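Side-chain contacts in RNA 2',3'-cyclic phosphodiesterase (Deinococcus radiodurans, PDB 5H7E), which belongs to the LigT-like phosphoesterases of the 2H clan, a family marked by two short, similar sequence motifs: residues S4-F9 with E54-L59; A23-K28 with L143-S148; K60-R65 with A110-L115; Y82-N85 with P89-W92; E99-L104 with F124-T129. One frame throughout, in Å; residues are numbered along the deposited sequence.

Contact 1 (S4-F9 with E54-L59)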
# COMPACT_ATOMS: atom_id res chain seq x y z
N SER A 4 2.65 3.41 24.69
CA SER A 4 3.18 3.41 23.34
C SER A 4 2.19 2.75 22.37
O SER A 4 1.37 1.90 22.75
CB SER A 4 4.53 2.70 23.26
OG SER A 4 4.40 1.34 23.61
N THR A 5 2.24 3.19 21.13
CA THR A 5 1.39 2.68 20.07
C THR A 5 2.29 2.28 18.92
O THR A 5 3.45 2.68 18.85
CB THR A 5 0.39 3.73 19.58
OG1 THR A 5 1.09 4.92 19.22
CG2 THR A 5 -0.66 4.08 20.69
N TYR A 6 1.71 1.55 17.98
CA TYR A 6 2.35 1.13 16.74
C TYR A 6 1.76 1.88 15.56
O TYR A 6 0.56 2.11 15.50
CB TYR A 6 2.14 -0.37 16.49
CG TYR A 6 2.77 -1.31 17.50
CD1 TYR A 6 3.83 -0.92 18.28
CD2 TYR A 6 2.29 -2.61 17.63
CE1 TYR A 6 4.40 -1.80 19.17
CE2 TYR A 6 2.88 -3.51 18.52
CZ TYR A 6 3.92 -3.09 19.28
OH TYR A 6 4.50 -3.97 20.18
N ARG A 7 2.59 2.13 14.53
CA ARG A 7 2.11 2.60 13.23
C ARG A 7 1.99 1.38 12.35
O ARG A 7 3.00 0.71 12.07
CB ARG A 7 3.05 3.59 12.55
CG ARG A 7 3.38 4.81 13.36
CD ARG A 7 4.30 5.76 12.57
NE ARG A 7 4.54 6.97 13.34
CZ ARG A 7 4.91 8.12 12.80
NH1 ARG A 7 5.08 8.20 11.48
NH2 ARG A 7 5.10 9.19 13.57
N LEU A 8 0.75 1.05 11.96
CA LEU A 8 0.52 -0.18 11.23
C LEU A 8 -0.14 0.15 9.91
O LEU A 8 -0.76 1.21 9.75
CB LEU A 8 -0.38 -1.17 11.96
CG LEU A 8 0.12 -1.54 13.36
CD1 LEU A 8 -0.91 -2.50 14.01
CD2 LEU A 8 1.48 -2.23 13.32
N PHE A 9 -0.01 -0.76 8.94
CA PHE A 9 -0.82 -0.58 7.74
C PHE A 9 -1.02 -1.94 7.08
O PHE A 9 -0.22 -2.84 7.26
CB PHE A 9 -0.21 0.43 6.73
CG PHE A 9 1.18 0.09 6.26
CD1 PHE A 9 2.30 0.42 7.03
CD2 PHE A 9 1.35 -0.50 5.00
CE1 PHE A 9 3.59 0.14 6.57
CE2 PHE A 9 2.63 -0.78 4.54
CZ PHE A 9 3.75 -0.47 5.29
N GLU A 54 -2.14 -3.94 22.37
CA GLU A 54 -3.14 -4.92 22.77
C GLU A 54 -4.25 -5.09 21.73
O GLU A 54 -5.03 -6.04 21.84
CB GLU A 54 -3.75 -4.53 24.12
CG GLU A 54 -4.24 -3.08 24.16
CD GLU A 54 -3.21 -2.09 24.76
OE1 GLU A 54 -3.67 -1.19 25.51
OE2 GLU A 54 -1.98 -2.20 24.49
N ARG A 55 -4.32 -4.23 20.72
CA ARG A 55 -5.34 -4.36 19.69
C ARG A 55 -4.86 -5.12 18.48
O ARG A 55 -5.65 -5.34 17.56
CB ARG A 55 -5.83 -2.97 19.23
CG ARG A 55 -6.48 -2.11 20.35
CD ARG A 55 -7.49 -2.89 21.21
NE ARG A 55 -8.59 -3.49 20.45
CZ ARG A 55 -9.62 -2.80 19.96
NH1 ARG A 55 -10.59 -3.43 19.28
NH2 ARG A 55 -9.69 -1.48 20.16
N VAL A 56 -3.59 -5.53 18.44
CA VAL A 56 -3.05 -6.13 17.23
C VAL A 56 -3.72 -7.47 16.95
O VAL A 56 -3.97 -7.81 15.79
CB VAL A 56 -1.53 -6.27 17.33
CG1 VAL A 56 -0.99 -7.05 16.14
CG2 VAL A 56 -0.89 -4.88 17.40
N GLU A 57 -4.00 -8.26 17.98
CA GLU A 57 -4.68 -9.53 17.73
C GLU A 57 -6.03 -9.33 17.08
O GLU A 57 -6.39 -10.09 16.17
CB GLU A 57 -4.80 -10.34 19.02
CG GLU A 57 -5.21 -11.79 18.77
CD GLU A 57 -4.21 -12.55 17.89
OE1 GLU A 57 -2.99 -12.24 17.94
OE2 GLU A 57 -4.64 -13.45 17.15
N ASP A 58 -6.80 -8.30 17.47
CA ASP A 58 -8.06 -8.03 16.76
C ASP A 58 -7.82 -7.74 15.29
O ASP A 58 -8.60 -8.15 14.43
CB ASP A 58 -8.84 -6.86 17.36
CG ASP A 58 -9.43 -7.18 18.73
OD1 ASP A 58 -9.62 -8.38 19.07
OD2 ASP A 58 -9.73 -6.20 19.47
N LEU A 59 -6.77 -6.97 14.99
CA LEU A 59 -6.47 -6.64 13.60
C LEU A 59 -6.06 -7.88 12.82
O LEU A 59 -6.31 -7.96 11.60
CB LEU A 59 -5.34 -5.60 13.53
CG LEU A 59 -5.79 -4.24 14.08
CD1 LEU A 59 -4.57 -3.30 14.13
CD2 LEU A 59 -6.86 -3.55 13.18
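Tyr6, the first residue of strand 6-13, meets Val56 with the edge of its ring. Its CD2 lies 3.9 Å from Val56 CG2, and that methyl sits near the ring plane, so Val56 meets the edge and not a face. CG of Tyr6 stands beside the backbone N and anti to the carbonyl carbon (chi1 -65°), an orientation that brings the ring across Val56 at about a right angle. Two residues further along, Leu8 again directs its CB at the helix. One branch does the touching: Leu8 CD1 is 3.7 Å from Leu59 CD1 and 4.1 Å from Val56 CG2. A single methyl of Val56 therefore serves both strand residues. Of these strand residues Leu59, three positions on in helix 56-67, meets Leu8; Val51 and Leu48 also touch it, continuing this packing along the sheet. Arg55 does not join the apolar contact. It takes Asp58 OD2 side-on, through NE at 3.1 Å and NH1 at 2.9 Å; the oxygen lies just 3° out of the guanidinium plane and is met on the anti side, somewhat out of the carboxylate plane. Arg55 NH1 also bonds to Leu115 O, linking the 3-10 turn before helix 56-67 to segment 110-115. Alternate strand residues set against positions i and i+3 of a helix are the pattern expected for a helix packed on an antiparallel sheet, here in a lobe of the LigT-like alpha/beta fold.

Contact 2 (A23-K28 with L143-S148)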
# COMPACT_ATOMS: atom_id res chain seq x y z
N ALA A 23 11.27 0.24 -10.79
CA ALA A 23 12.52 0.92 -10.52
C ALA A 23 13.14 1.47 -11.79
O ALA A 23 13.82 2.50 -11.75
CB ALA A 23 13.52 -0.03 -9.88
N GLU A 24 12.97 0.76 -12.93
CA GLU A 24 13.48 1.28 -14.18
C GLU A 24 12.78 2.59 -14.53
O GLU A 24 13.42 3.50 -15.07
CB GLU A 24 13.31 0.24 -15.27
CG GLU A 24 14.14 -1.00 -15.01
CD GLU A 24 14.00 -2.07 -16.07
OE1 GLU A 24 13.97 -3.27 -15.71
OE2 GLU A 24 13.92 -1.71 -17.27
N ALA A 25 11.49 2.70 -14.23
CA ALA A 25 10.79 3.98 -14.46
C ALA A 25 11.34 5.08 -13.58
O ALA A 25 11.39 6.25 -13.97
CB ALA A 25 9.30 3.79 -14.22
N GLN A 26 11.78 4.75 -12.37
CA GLN A 26 12.33 5.78 -11.50
C GLN A 26 13.63 6.36 -11.99
O GLN A 26 14.03 7.41 -11.50
CB GLN A 26 12.56 5.22 -10.09
CG GLN A 26 11.35 4.72 -9.41
CD GLN A 26 11.72 3.98 -8.09
OE1 GLN A 26 12.63 3.16 -8.08
NE2 GLN A 26 11.01 4.28 -7.00
N ALA A 27 14.32 5.71 -12.92
CA ALA A 27 15.54 6.31 -13.46
C ALA A 27 15.27 7.67 -14.11
O ALA A 27 16.21 8.47 -14.27
CB ALA A 27 16.18 5.38 -14.49
N LYS A 28 14.02 7.96 -14.47
CA LYS A 28 13.68 9.25 -15.05
C LYS A 28 13.56 10.37 -14.02
O LYS A 28 13.56 11.54 -14.40
CB LYS A 28 12.38 9.14 -15.85
CG LYS A 28 12.47 8.05 -16.91
CD LYS A 28 11.10 7.65 -17.45
CE LYS A 28 11.23 6.45 -18.38
NZ LYS A 28 12.14 6.74 -19.51
N LEU A 143 3.60 7.56 -18.27
CA LEU A 143 4.01 6.20 -18.53
C LEU A 143 2.82 5.27 -18.35
O LEU A 143 1.92 5.56 -17.57
CB LEU A 143 5.12 5.73 -17.52
CG LEU A 143 6.37 6.58 -17.51
CD1 LEU A 143 7.31 6.00 -16.41
CD2 LEU A 143 7.10 6.57 -18.82
N ILE A 144 2.81 4.15 -19.08
CA ILE A 144 1.85 3.09 -18.76
C ILE A 144 2.58 1.77 -18.70
O ILE A 144 3.66 1.60 -19.29
CB ILE A 144 0.67 3.05 -19.77
CG1 ILE A 144 1.16 2.73 -21.17
CG2 ILE A 144 -0.20 4.34 -19.68
CD1 ILE A 144 -0.06 2.58 -22.22
N PHE A 145 1.98 0.82 -17.97
CA PHE A 145 2.59 -0.48 -17.76
C PHE A 145 1.60 -1.57 -18.16
O PHE A 145 0.38 -1.37 -18.17
CB PHE A 145 2.98 -0.63 -16.26
CG PHE A 145 3.99 0.36 -15.81
CD1 PHE A 145 3.61 1.59 -15.32
CD2 PHE A 145 5.33 0.04 -15.83
CE1 PHE A 145 4.56 2.52 -14.93
CE2 PHE A 145 6.28 0.92 -15.42
CZ PHE A 145 5.91 2.18 -14.98
N ASP A 146 2.15 -2.72 -18.54
CA ASP A 146 1.29 -3.83 -18.88
C ASP A 146 1.51 -5.05 -18.00
O ASP A 146 0.91 -6.09 -18.27
CB ASP A 146 1.46 -4.25 -20.35
CG ASP A 146 2.87 -4.73 -20.70
OD1 ASP A 146 3.73 -4.97 -19.83
OD2 ASP A 146 3.14 -4.91 -21.92
N GLN A 147 2.31 -4.92 -16.94
CA GLN A 147 2.62 -6.08 -16.13
C GLN A 147 1.54 -6.31 -15.08
O GLN A 147 0.76 -5.42 -14.73
CB GLN A 147 3.94 -5.90 -15.41
CG GLN A 147 5.17 -5.74 -16.35
CD GLN A 147 5.46 -4.26 -16.73
OE1 GLN A 147 4.62 -3.40 -16.61
NE2 GLN A 147 6.67 -4.01 -17.18
N SER A 148 1.47 -7.56 -14.64
CA SER A 148 0.50 -7.91 -13.60
C SER A 148 1.13 -8.98 -12.72
O SER A 148 2.13 -9.62 -13.10
CB SER A 148 -0.79 -8.43 -14.21
OG SER A 148 -0.54 -9.59 -14.97
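Ala25, near the end of helix 16-26, packs against Leu143 and Phe145 in the extended loop that leads into strand 148-160, a helix-to-loop contact without hydrogen bonds across it. The Ala25 methyl is the shared point: CB is 3.7 Å from Leu143 CD1 and 3.8 Å from Phe145 CZ. The phenyl ring offers its edge, since Ala25 CB lies near the ring plane and meets the para carbon. Leu143 and Phe145 carry the contact while Ile144 between them does not, consistent with the alternation of an extended chain. In the fold this loop runs beside strand 73-83, where backbone hydrogen bonds pair Leu143 with Thr80, Phe145 with Arg78 and Gln147 with Leu77, so the two side chains are held where they face the helix of the LigT-like domain. Leu143 divides its branches: CD1 takes Ala25, whereas CD2 approaches Lys28 CE at 4.2 Å, a loose contact with the aliphatic part of the lysine. The Lys28 chain runs extended as far as CE and bends at its last torsion (chi4 -58°), turning NZ off the line of the chain. Further along the loop, Asp146 N makes a weak hydrogen bond of 3.2 Å to Gln147 OE1, an oxygen that itself lies in the plane of the Phe145 ring at its edge.

Contact 3 (K60-R65 with A110-L115). With SO4 (sulfate ion), chain F.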
# COMPACT_ATOMS: atom_id res chain seq x y z
N LYS A 60 -5.37 -8.82 13.47
CA LYS A 60 -4.99 -10.06 12.81
C LYS A 60 -6.21 -10.92 12.53
O LYS A 60 -6.31 -11.53 11.47
CB LYS A 60 -3.97 -10.83 13.67
CG LYS A 60 -2.58 -10.22 13.58
CD LYS A 60 -1.60 -10.78 14.62
CE LYS A 60 -1.33 -12.25 14.42
NZ LYS A 60 -0.29 -12.76 15.40
N ARG A 61 -7.13 -11.00 13.48
CA ARG A 61 -8.37 -11.73 13.26
C ARG A 61 -9.16 -11.12 12.11
O ARG A 61 -9.79 -11.84 11.33
CB ARG A 61 -9.20 -11.75 14.54
CG ARG A 61 -8.62 -12.59 15.62
CD ARG A 61 -9.63 -12.68 16.80
NE ARG A 61 -9.00 -13.13 18.04
CZ ARG A 61 -8.69 -12.35 19.08
NH1 ARG A 61 -8.96 -11.05 19.07
NH2 ARG A 61 -8.11 -12.88 20.15
N LEU A 62 -9.20 -9.78 12.05
CA LEU A 62 -9.90 -9.12 10.95
C LEU A 62 -9.26 -9.44 9.60
O LEU A 62 -9.96 -9.77 8.64
CB LEU A 62 -9.92 -7.61 11.20
CG LEU A 62 -10.55 -6.77 10.06
CD1 LEU A 62 -12.07 -7.09 9.93
CD2 LEU A 62 -10.31 -5.34 10.48
N GLY A 63 -7.93 -9.42 9.54
CA GLY A 63 -7.26 -9.75 8.29
C GLY A 63 -7.56 -11.17 7.85
O GLY A 63 -7.87 -11.42 6.68
N THR A 64 -7.57 -12.12 8.79
CA THR A 64 -7.87 -13.50 8.43
C THR A 64 -9.31 -13.63 7.93
O THR A 64 -9.56 -14.30 6.92
CB THR A 64 -7.63 -14.39 9.66
OG1 THR A 64 -6.23 -14.37 9.96
CG2 THR A 64 -8.05 -15.81 9.39
N ARG A 65 -10.26 -13.00 8.61
CA ARG A 65 -11.67 -13.18 8.24
C ARG A 65 -11.94 -12.59 6.86
O ARG A 65 -12.70 -13.17 6.07
CB ARG A 65 -12.57 -12.53 9.28
CG ARG A 65 -14.05 -12.73 9.08
CD ARG A 65 -14.84 -11.87 10.06
NE ARG A 65 -15.39 -10.70 9.37
CZ ARG A 65 -15.27 -9.44 9.79
NH1 ARG A 65 -14.64 -9.17 10.92
NH2 ARG A 65 -15.80 -8.45 9.07
N ALA A 110 -13.93 -0.49 7.10
CA ALA A 110 -15.10 -0.57 7.95
C ALA A 110 -14.84 -1.43 9.17
O ALA A 110 -15.35 -1.13 10.26
CB ALA A 110 -16.29 -1.12 7.15
N GLY A 111 -14.14 -2.56 8.99
CA GLY A 111 -13.88 -3.43 10.13
C GLY A 111 -12.98 -2.78 11.16
O GLY A 111 -13.14 -2.99 12.35
N ILE A 112 -12.00 -2.02 10.69
CA ILE A 112 -11.10 -1.35 11.60
C ILE A 112 -11.87 -0.34 12.45
O ILE A 112 -11.67 -0.25 13.64
CB ILE A 112 -9.96 -0.64 10.86
CG1 ILE A 112 -9.10 -1.66 10.13
CG2 ILE A 112 -9.10 0.15 11.82
CD1 ILE A 112 -8.12 -1.04 9.17
N ARG A 113 -12.78 0.39 11.81
CA ARG A 113 -13.62 1.37 12.48
C ARG A 113 -14.52 0.70 13.50
O ARG A 113 -14.72 1.21 14.59
CB ARG A 113 -14.48 2.07 11.44
CG ARG A 113 -15.22 3.32 11.87
CD ARG A 113 -15.82 4.05 10.66
NE ARG A 113 -15.12 3.72 9.42
CZ ARG A 113 -15.22 4.36 8.26
NH1 ARG A 113 -15.99 5.44 8.14
NH2 ARG A 113 -14.53 3.93 7.22
N GLU A 114 -15.05 -0.45 13.13
CA GLU A 114 -15.95 -1.20 13.98
C GLU A 114 -15.21 -1.60 15.27
O GLU A 114 -15.81 -1.69 16.32
CB GLU A 114 -16.58 -2.38 13.23
CG GLU A 114 -17.66 -1.92 12.26
CD GLU A 114 -17.98 -2.92 11.16
OE1 GLU A 114 -17.52 -4.07 11.23
OE2 GLU A 114 -18.71 -2.54 10.22
N LEU A 115 -13.93 -1.89 15.14
CA LEU A 115 -13.08 -2.22 16.29
C LEU A 115 -12.75 -1.00 17.13
O LEU A 115 -12.15 -1.16 18.19
CB LEU A 115 -11.77 -2.88 15.82
CG LEU A 115 -11.96 -4.29 15.27
CD1 LEU A 115 -10.73 -4.76 14.56
CD2 LEU A 115 -12.38 -5.30 16.40
S SO4 F . -4.45 -16.82 7.52
O1 SO4 F . -3.91 -16.88 8.89
O2 SO4 F . -5.17 -15.56 7.47
O3 SO4 F . -5.41 -17.91 7.28
O4 SO4 F . -3.36 -16.96 6.54
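Leu62 of helix 56-67 reaches into the backbone of helix 101-114 at Gly111, an apolar helix-helix contact on one side of the LigT-like sheet. Starting at its root, Leu62 CB points toward the second helix but, like CG, stays more than 4.2 Å from it. CG is anti to the backbone N (chi1 176°), which carries the two methyls forward to do the touching. CD1 comes to 4.1 Å from Gly111 CA. CD2 goes deeper: it lies 3.7 Å from Ile112 N and 3.8 Å from Gly111 C, directly against the main chain. The same methyl meets Ile112 CG1 at 3.9 Å and Leu115 CD1 at 4.1 Å, so Gly111, Ile112 and Leu115 all touch one branch. Gly111 has no side chain, and its bare CA leaves Leu62 CD1 room beside the main chain. The CA atoms of Leu62 and Gly111 are accordingly only 7.0 Å apart. One turn along, Arg65 NH2 and Glu114 OE1 carry opposite charges but remain 5.2 Å apart, too far for a salt bridge. Thr64 faces away from helix 101-114 toward a bound sulfate ion that Arg175 N and Arg177 NE hydrogen-bond; Thr64 OG1 stands 3.0 Å from sulfate O2.

Contact 4 (Y82-N85 with P89-W92)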
# COMPACT_ATOMS: atom_id res chain seq x y z
N TYR A 82 -0.24 11.66 -10.26
CA TYR A 82 0.30 12.47 -9.16
C TYR A 82 -0.71 12.73 -8.05
O TYR A 82 -1.91 12.86 -8.31
CB TYR A 82 0.79 13.84 -9.68
CG TYR A 82 1.85 13.70 -10.72
CD1 TYR A 82 1.51 13.61 -12.08
CD2 TYR A 82 3.20 13.64 -10.37
CE1 TYR A 82 2.49 13.48 -13.05
CE2 TYR A 82 4.19 13.51 -11.34
CZ TYR A 82 3.82 13.43 -12.68
OH TYR A 82 4.77 13.30 -13.66
N PHE A 83 -0.22 12.83 -6.82
CA PHE A 83 -0.99 13.45 -5.71
C PHE A 83 -0.25 14.70 -5.27
O PHE A 83 0.98 14.70 -5.17
CB PHE A 83 -1.14 12.53 -4.49
CG PHE A 83 -1.97 11.27 -4.72
CD1 PHE A 83 -3.24 11.32 -5.31
CD2 PHE A 83 -1.49 10.02 -4.30
CE1 PHE A 83 -4.00 10.16 -5.51
CE2 PHE A 83 -2.23 8.85 -4.49
CZ PHE A 83 -3.49 8.92 -5.10
N PRO A 84 -0.97 15.81 -4.99
CA PRO A 84 -2.41 15.92 -5.15
C PRO A 84 -2.73 16.19 -6.61
O PRO A 84 -1.83 16.52 -7.40
CB PRO A 84 -2.76 17.11 -4.24
CG PRO A 84 -1.57 18.03 -4.36
CD PRO A 84 -0.35 17.06 -4.52
N ASN A 85 -3.99 16.03 -6.97
CA ASN A 85 -4.42 16.41 -8.31
C ASN A 85 -4.05 17.86 -8.63
O ASN A 85 -3.67 18.17 -9.76
CB ASN A 85 -5.93 16.20 -8.43
CG ASN A 85 -6.35 15.84 -9.81
OD1 ASN A 85 -6.04 14.74 -10.30
ND2 ASN A 85 -7.05 16.75 -10.48
N PRO A 89 2.76 18.69 -7.38
CA PRO A 89 2.76 17.27 -7.01
C PRO A 89 3.70 16.95 -5.88
O PRO A 89 4.84 17.40 -5.86
CB PRO A 89 3.20 16.58 -8.30
CG PRO A 89 3.90 17.62 -9.09
CD PRO A 89 3.19 18.90 -8.77
N ARG A 90 3.23 16.16 -4.93
CA ARG A 90 4.07 15.72 -3.83
C ARG A 90 4.39 14.22 -3.98
O ARG A 90 5.35 13.74 -3.40
CB ARG A 90 3.37 15.96 -2.50
CG ARG A 90 3.08 17.41 -2.20
CD ARG A 90 4.37 18.22 -2.12
NE ARG A 90 5.20 17.76 -1.02
CZ ARG A 90 4.97 18.04 0.26
NH1 ARG A 90 3.94 18.80 0.59
NH2 ARG A 90 5.77 17.57 1.19
N VAL A 91 3.56 13.50 -4.72
CA VAL A 91 3.71 12.07 -4.92
C VAL A 91 3.54 11.63 -6.38
O VAL A 91 2.66 12.11 -7.06
CB VAL A 91 2.62 11.30 -4.13
CG1 VAL A 91 2.79 9.80 -4.27
CG2 VAL A 91 2.57 11.69 -2.66
N TRP A 92 4.40 10.73 -6.85
CA TRP A 92 4.30 10.15 -8.17
C TRP A 92 3.98 8.68 -7.92
O TRP A 92 4.63 8.06 -7.11
CB TRP A 92 5.62 10.26 -8.90
CG TRP A 92 5.60 9.84 -10.33
CD1 TRP A 92 4.68 10.17 -11.26
CD2 TRP A 92 6.58 9.04 -11.00
NE1 TRP A 92 5.01 9.63 -12.47
CE2 TRP A 92 6.17 8.93 -12.34
CE3 TRP A 92 7.76 8.41 -10.61
CZ2 TRP A 92 6.90 8.21 -13.27
CZ3 TRP A 92 8.47 7.70 -11.53
CH2 TRP A 92 8.04 7.61 -12.85
O HOH W 1 3.97 10.26 -15.11
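Tyr82, Pro89 and Trp92 form the apolar centre of a beta hairpin made by strands 73-83 and 91-97, close to its turn. Tyr82 and Pro89 lie side by side and point the same way, with Tyr82 CD2 3.6 Å from Pro89 CB. Further out the phenol ring passes Trp92: Tyr82 CE2 is 3.4 Å from Trp92 CD1, and the phenol and the five-membered ring have centroids 4.9 Å apart with planes at 30°. The rings are thus nearly parallel but slid apart, barely overlapping. Tyr82 and Trp92 are a non-hydrogen-bonded antiparallel pair. The next pair, Phe83 and Val91, is hydrogen-bonded and puts its side chains on the other face of the sheet, CB to CB at 4.0 Å. There Phe83 also meets the rings of Phe93 and His127. Phe83 N donates to Val91 O at 3.0 Å, tilted 27° from the carbonyl plane. Phe83 O accepts twice, from Arg90 N at 2.7 Å and Val91 N at 2.9 Å, both in its carbonyl plane; two residues opposite one define a classic beta bulge. A cis peptide then leads into Pro84, whose CD packs over Arg90 N. The Arg90 side chain folds away, and its NE bonds to Lys133 O. At the far end of the ring pair, a water in the indole plane accepts from Trp92 NE1 at 2.9 Å and makes a weak bond to Tyr82 OH.

Contact 5 (E99-L104 with F124-T129). With SO4 (sulfate ion), chain D.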
# COMPACT_ATOMS: atom_id res chain seq x y z
N GLU A 99 -9.78 -6.98 -9.59
CA GLU A 99 -11.13 -7.32 -9.13
C GLU A 99 -11.12 -7.63 -7.64
O GLU A 99 -10.32 -8.45 -7.16
CB GLU A 99 -11.64 -8.54 -9.91
CG GLU A 99 -13.10 -8.89 -9.58
CD GLU A 99 -13.60 -10.19 -10.17
OE1 GLU A 99 -12.79 -10.95 -10.77
OE2 GLU A 99 -14.82 -10.44 -10.06
N GLY A 100 -12.01 -7.01 -6.89
CA GLY A 100 -12.07 -7.29 -5.46
C GLY A 100 -11.27 -6.34 -4.59
O GLY A 100 -11.51 -6.32 -3.36
N LEU A 101 -10.36 -5.57 -5.17
CA LEU A 101 -9.41 -4.82 -4.32
C LEU A 101 -10.09 -3.65 -3.61
O LEU A 101 -9.85 -3.42 -2.41
CB LEU A 101 -8.23 -4.36 -5.14
CG LEU A 101 -7.18 -3.54 -4.34
CD1 LEU A 101 -6.56 -4.35 -3.20
CD2 LEU A 101 -6.13 -3.19 -5.33
N THR A 102 -10.91 -2.86 -4.32
CA THR A 102 -11.67 -1.81 -3.64
C THR A 102 -12.59 -2.39 -2.57
O THR A 102 -12.66 -1.85 -1.46
CB THR A 102 -12.48 -0.98 -4.62
OG1 THR A 102 -11.54 -0.32 -5.49
CG2 THR A 102 -13.35 0.06 -3.85
N GLU A 103 -13.29 -3.48 -2.87
CA GLU A 103 -14.18 -4.09 -1.89
C GLU A 103 -13.39 -4.54 -0.67
O GLU A 103 -13.83 -4.33 0.46
CB GLU A 103 -14.90 -5.28 -2.56
CG GLU A 103 -15.37 -6.43 -1.71
CD GLU A 103 -15.89 -7.65 -2.56
OE1 GLU A 103 -15.94 -7.58 -3.79
OE2 GLU A 103 -16.25 -8.68 -1.98
N LEU A 104 -12.23 -5.12 -0.87
CA LEU A 104 -11.41 -5.54 0.28
C LEU A 104 -10.98 -4.33 1.11
O LEU A 104 -11.08 -4.33 2.34
CB LEU A 104 -10.19 -6.31 -0.20
CG LEU A 104 -9.19 -6.74 0.92
CD1 LEU A 104 -9.87 -7.68 1.91
CD2 LEU A 104 -8.05 -7.46 0.20
N PHE A 124 -10.01 5.77 -1.17
CA PHE A 124 -9.17 4.68 -1.65
C PHE A 124 -8.97 4.79 -3.16
O PHE A 124 -9.94 4.87 -3.91
CB PHE A 124 -9.77 3.31 -1.33
CG PHE A 124 -8.90 2.18 -1.78
CD1 PHE A 124 -7.68 1.97 -1.19
CD2 PHE A 124 -9.31 1.35 -2.80
CE1 PHE A 124 -6.86 0.94 -1.59
CE2 PHE A 124 -8.53 0.29 -3.20
CZ PHE A 124 -7.27 0.11 -2.62
N LYS A 125 -7.71 4.78 -3.57
CA LYS A 125 -7.32 4.83 -4.98
C LYS A 125 -6.08 3.96 -5.03
O LYS A 125 -4.99 4.43 -4.68
CB LYS A 125 -6.98 6.24 -5.44
CG LYS A 125 -8.08 7.26 -5.25
CD LYS A 125 -9.22 7.10 -6.20
CE LYS A 125 -10.34 8.10 -5.81
NZ LYS A 125 -9.78 9.47 -5.57
N ALA A 126 -6.23 2.70 -5.44
CA ALA A 126 -5.13 1.76 -5.31
C ALA A 126 -3.94 2.19 -6.16
O ALA A 126 -4.08 2.50 -7.35
CB ALA A 126 -5.58 0.38 -5.77
N HIS A 127 -2.76 2.20 -5.55
CA HIS A 127 -1.57 2.64 -6.28
C HIS A 127 -0.34 2.09 -5.57
O HIS A 127 -0.40 1.68 -4.40
CB HIS A 127 -1.46 4.17 -6.32
CG HIS A 127 -1.30 4.78 -4.95
ND1 HIS A 127 -2.37 4.96 -4.10
CD2 HIS A 127 -0.21 5.26 -4.30
CE1 HIS A 127 -1.94 5.53 -2.97
NE2 HIS A 127 -0.64 5.72 -3.07
N ILE A 128 0.78 2.15 -6.30
CA ILE A 128 2.12 1.98 -5.71
C ILE A 128 2.81 3.32 -5.85
O ILE A 128 3.04 3.80 -6.97
CB ILE A 128 2.93 0.89 -6.42
CG1 ILE A 128 2.18 -0.44 -6.34
CG2 ILE A 128 4.34 0.82 -5.85
CD1 ILE A 128 2.77 -1.49 -7.37
N THR A 129 3.20 3.92 -4.71
CA THR A 129 3.98 5.16 -4.77
C THR A 129 5.39 4.89 -5.25
O THR A 129 6.09 3.96 -4.79
CB THR A 129 3.99 5.80 -3.39
OG1 THR A 129 2.63 6.13 -3.08
CG2 THR A 129 4.91 7.03 -3.31
S SO4 D . 1.27 5.29 0.22
O1 SO4 D . 1.62 5.84 1.52
O2 SO4 D . 0.99 6.43 -0.67
O3 SO4 D . 2.42 4.48 -0.16
O4 SO4 D . 0.11 4.48 0.28
O HOH W 2 -10.96 2.98 -6.00
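Leu101 and Thr102, in the first turn of helix 101-114, pack on Phe124 and Ala126, a mainly apolar contact between a helix start and the loop that enters strand 127-132, centred about 9 Å from the centre of the chain. Leu101 CD2 is 3.6 Å from Ala126 CB, while Leu101 CG lies 4.0 Å from Phe124 CZ, the two side chains crossing at about a right angle. The Thr102 hydroxyl comes to the ring's edge, in its plane, with OG1 3.8 Å from Phe124 CE2. A water bridges the same pair, donating to Phe124 O at 3.0 Å and bonding weakly to Thr102 OG1. Directly after this packing, His127, Ile128 and Thr129 make up one His-x-Thr motif of the 2H clan. CG of His127 stands between the backbone N and the carbonyl carbon (chi1 63°), and its imidazole is held from behind: ND1 donates to Lys125 O at 2.7 Å, almost straight at 173°, with the oxygen in the ring plane. That bond fixes the ring's rotation and directs NE2 to a bound sulfate ion, whose O2 it reaches at 3.0 Å and 162°. Thr129 OG1 donates to the same O2 at 2.9 Å, so one sulfate oxygen takes both motif side chains, and Thr44 OG1 from the other His-x-Thr motif bonds the ion as well.

Overall arrangement
From the N terminus, contact 1 closes the first long loop, joining strand 6-13 to helix 56-67. Contact 2 starts inside that loop and ends far beyond it, so the two cross; their centres lie 34 Å apart, on opposite sides of the chain's centre. Within the span of contact 2 fall contacts 3, 4 and 5. Contact 3 joins helices 56-67 and 101-114, encloses the short hairpin of contact 4, and crosses contact 5, which ties helix 101-114 to the segment entering strand 127-132. Contacts 1 and 3 share helix 56-67 and touch. Trp92 connects contact 4 with contact 2, and neighbouring strands join contact 4 to contact 5.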